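Local coordinates for putative primosome component (Streptococcus pyogenes serotype M3, PDB 2QGZ), which probably loads the replicative helicase onto DNA as a primosome component, using a P-loop ATPase fold of the IstB-like family, at residues 171-176 with 184-189. Residues are numbered along the deposited sequence; the frame is centred on the assembly and turned at random.
Sequences AMAHEL and TTLLHF
Ala173 and Thr184 bring helix 165-179 against the strand that follows it: their CA atoms lie 5.9 Å apart, where the segments 171-176 and 184-188 run nearly antiparallel, with axes 9.1 Å apart at closest and 162° between their directions. This is the helix-to-strand half of a beta-alpha-beta crossover in a parallel sheet, where strand 184-188 lies between 109-112 and 217-221. Alanine suits the helix face because its lone methyl lets the strand come close. Ala173 CB meets the methyl of Thr184, with CG2 at 3.6 Å, and lies more loosely, at 4.4 Å, from Leu186 CD2. Thr184 is beta-branched, as strands favour, and its two branches divide the work. With chi1 at -66°, OG1 lies anti to the carbonyl carbon and CG2 anti to the backbone N, which sends the methyl to Ala173 and the hydroxyl to a water. The hydroxyl donates to this water at 2.8 Å from OG1, and the water donates in turn to Ala173 O at 3.0 Å. Leu176 crosses Thr184 at about a right angle, its CD1 4.1 Å from OG1, and also packs on Phe143 of helix 131-146. The side chain of Leu186 packs on Ile109, Leu111 and Ile219 of the flanking strands and lies near, without touching, the probable Walker A loop. With no direct hydrogen bond between the segments, apolar packing centred on two methyls and one water bridge join helix to sheet.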
# COMPACT_ATOMS: atom_id res chain seq x y z
N ALA A 171 -2.94 -9.48 1.52
CA ALA A 171 -3.42 -10.43 2.52
C ALA A 171 -3.85 -9.67 3.77
O ALA A 171 -4.79 -10.07 4.47
CB ALA A 171 -2.33 -11.42 2.87
N MET A 172 -3.15 -8.58 4.06
CA MET A 172 -3.47 -7.74 5.21
C MET A 172 -4.84 -7.11 4.96
O MET A 172 -5.68 -7.06 5.86
CB MET A 172 -2.41 -6.64 5.41
CG MET A 172 -2.63 -5.76 6.62
SD MET A 172 -1.60 -4.26 6.59
CE MET A 172 -2.39 -3.36 5.20
N ALA A 173 -5.07 -6.63 3.74
CA ALA A 173 -6.35 -6.01 3.39
C ALA A 173 -7.50 -7.01 3.51
O ALA A 173 -8.60 -6.66 3.94
CB ALA A 173 -6.30 -5.45 1.95
N HIS A 174 -7.24 -8.25 3.13
CA HIS A 174 -8.25 -9.29 3.20
C HIS A 174 -8.59 -9.62 4.65
O HIS A 174 -9.75 -9.88 4.98
CB HIS A 174 -7.78 -10.54 2.48
CG HIS A 174 -8.86 -11.52 2.20
ND1 HIS A 174 -9.39 -12.35 3.17
CD2 HIS A 174 -9.55 -11.79 1.06
CE1 HIS A 174 -10.35 -13.09 2.64
NE2 HIS A 174 -10.47 -12.77 1.36
N GLU A 175 -7.59 -9.60 5.52
CA GLU A 175 -7.80 -9.90 6.93
C GLU A 175 -8.50 -8.73 7.63
O GLU A 175 -9.30 -8.92 8.55
CB GLU A 175 -6.46 -10.20 7.59
CG GLU A 175 -6.53 -10.88 8.93
CD GLU A 175 -7.02 -12.32 8.86
OE1 GLU A 175 -6.87 -12.97 7.80
OE2 GLU A 175 -7.54 -12.80 9.89
N LEU A 176 -8.20 -7.51 7.19
CA LEU A 176 -8.83 -6.32 7.77
C LEU A 176 -10.32 -6.32 7.44
O LEU A 176 -11.15 -5.93 8.26
CB LEU A 176 -8.20 -5.04 7.21
CG LEU A 176 -7.00 -4.49 7.98
CD1 LEU A 176 -6.47 -3.24 7.30
CD2 LEU A 176 -7.42 -4.19 9.40
N THR A 184 -10.33 -1.37 2.05
CA THR A 184 -8.96 -1.03 1.73
C THR A 184 -8.91 -0.85 0.23
O THR A 184 -9.70 -1.46 -0.50
CB THR A 184 -7.98 -2.18 2.11
OG1 THR A 184 -7.95 -2.34 3.53
CG2 THR A 184 -6.57 -1.86 1.63
N THR A 185 -8.01 0.01 -0.24
CA THR A 185 -7.85 0.22 -1.66
C THR A 185 -6.42 -0.12 -2.02
O THR A 185 -5.48 0.40 -1.42
CB THR A 185 -8.13 1.68 -2.07
OG1 THR A 185 -9.51 1.98 -1.86
CG2 THR A 185 -7.80 1.88 -3.55
N LEU A 186 -6.28 -1.02 -2.99
CA LEU A 186 -4.97 -1.44 -3.47
C LEU A 186 -4.86 -0.74 -4.82
O LEU A 186 -5.67 -0.95 -5.71
CB LEU A 186 -4.95 -2.96 -3.65
CG LEU A 186 -5.26 -3.74 -2.37
CD1 LEU A 186 -5.67 -5.16 -2.71
CD2 LEU A 186 -4.05 -3.73 -1.48
N LEU A 187 -3.84 0.09 -4.96
CA LEU A 187 -3.66 0.86 -6.18
C LEU A 187 -2.29 0.71 -6.82
O LEU A 187 -1.27 0.83 -6.14
CB LEU A 187 -3.96 2.32 -5.85
CG LEU A 187 -3.65 3.46 -6.80
CD1 LEU A 187 -4.56 4.63 -6.49
CD2 LEU A 187 -2.18 3.87 -6.68
N HIS A 188 -2.25 0.43 -8.11
CA HIS A 188 -0.98 0.31 -8.82
C HIS A 188 -0.60 1.72 -9.24
O HIS A 188 -1.09 2.23 -10.24
CB HIS A 188 -1.13 -0.59 -10.05
CG HIS A 188 0.17 -0.92 -10.71
ND1 HIS A 188 0.46 -0.55 -12.00
CD2 HIS A 188 1.26 -1.57 -10.25
CE1 HIS A 188 1.68 -0.96 -12.31
NE2 HIS A 188 2.19 -1.59 -11.26
N PHE A 189 0.29 2.35 -8.46
CA PHE A 189 0.70 3.73 -8.72
C PHE A 189 1.08 4.10 -10.15
O PHE A 189 0.52 5.05 -10.71
CB PHE A 189 1.85 4.14 -7.78
CG PHE A 189 2.09 5.61 -7.77
CD1 PHE A 189 1.15 6.48 -7.22
CD2 PHE A 189 3.23 6.15 -8.36
CE1 PHE A 189 1.33 7.86 -7.27
CE2 PHE A 189 3.42 7.53 -8.42
CZ PHE A 189 2.47 8.38 -7.88
O HOH W 1 -10.06 -4.11 3.46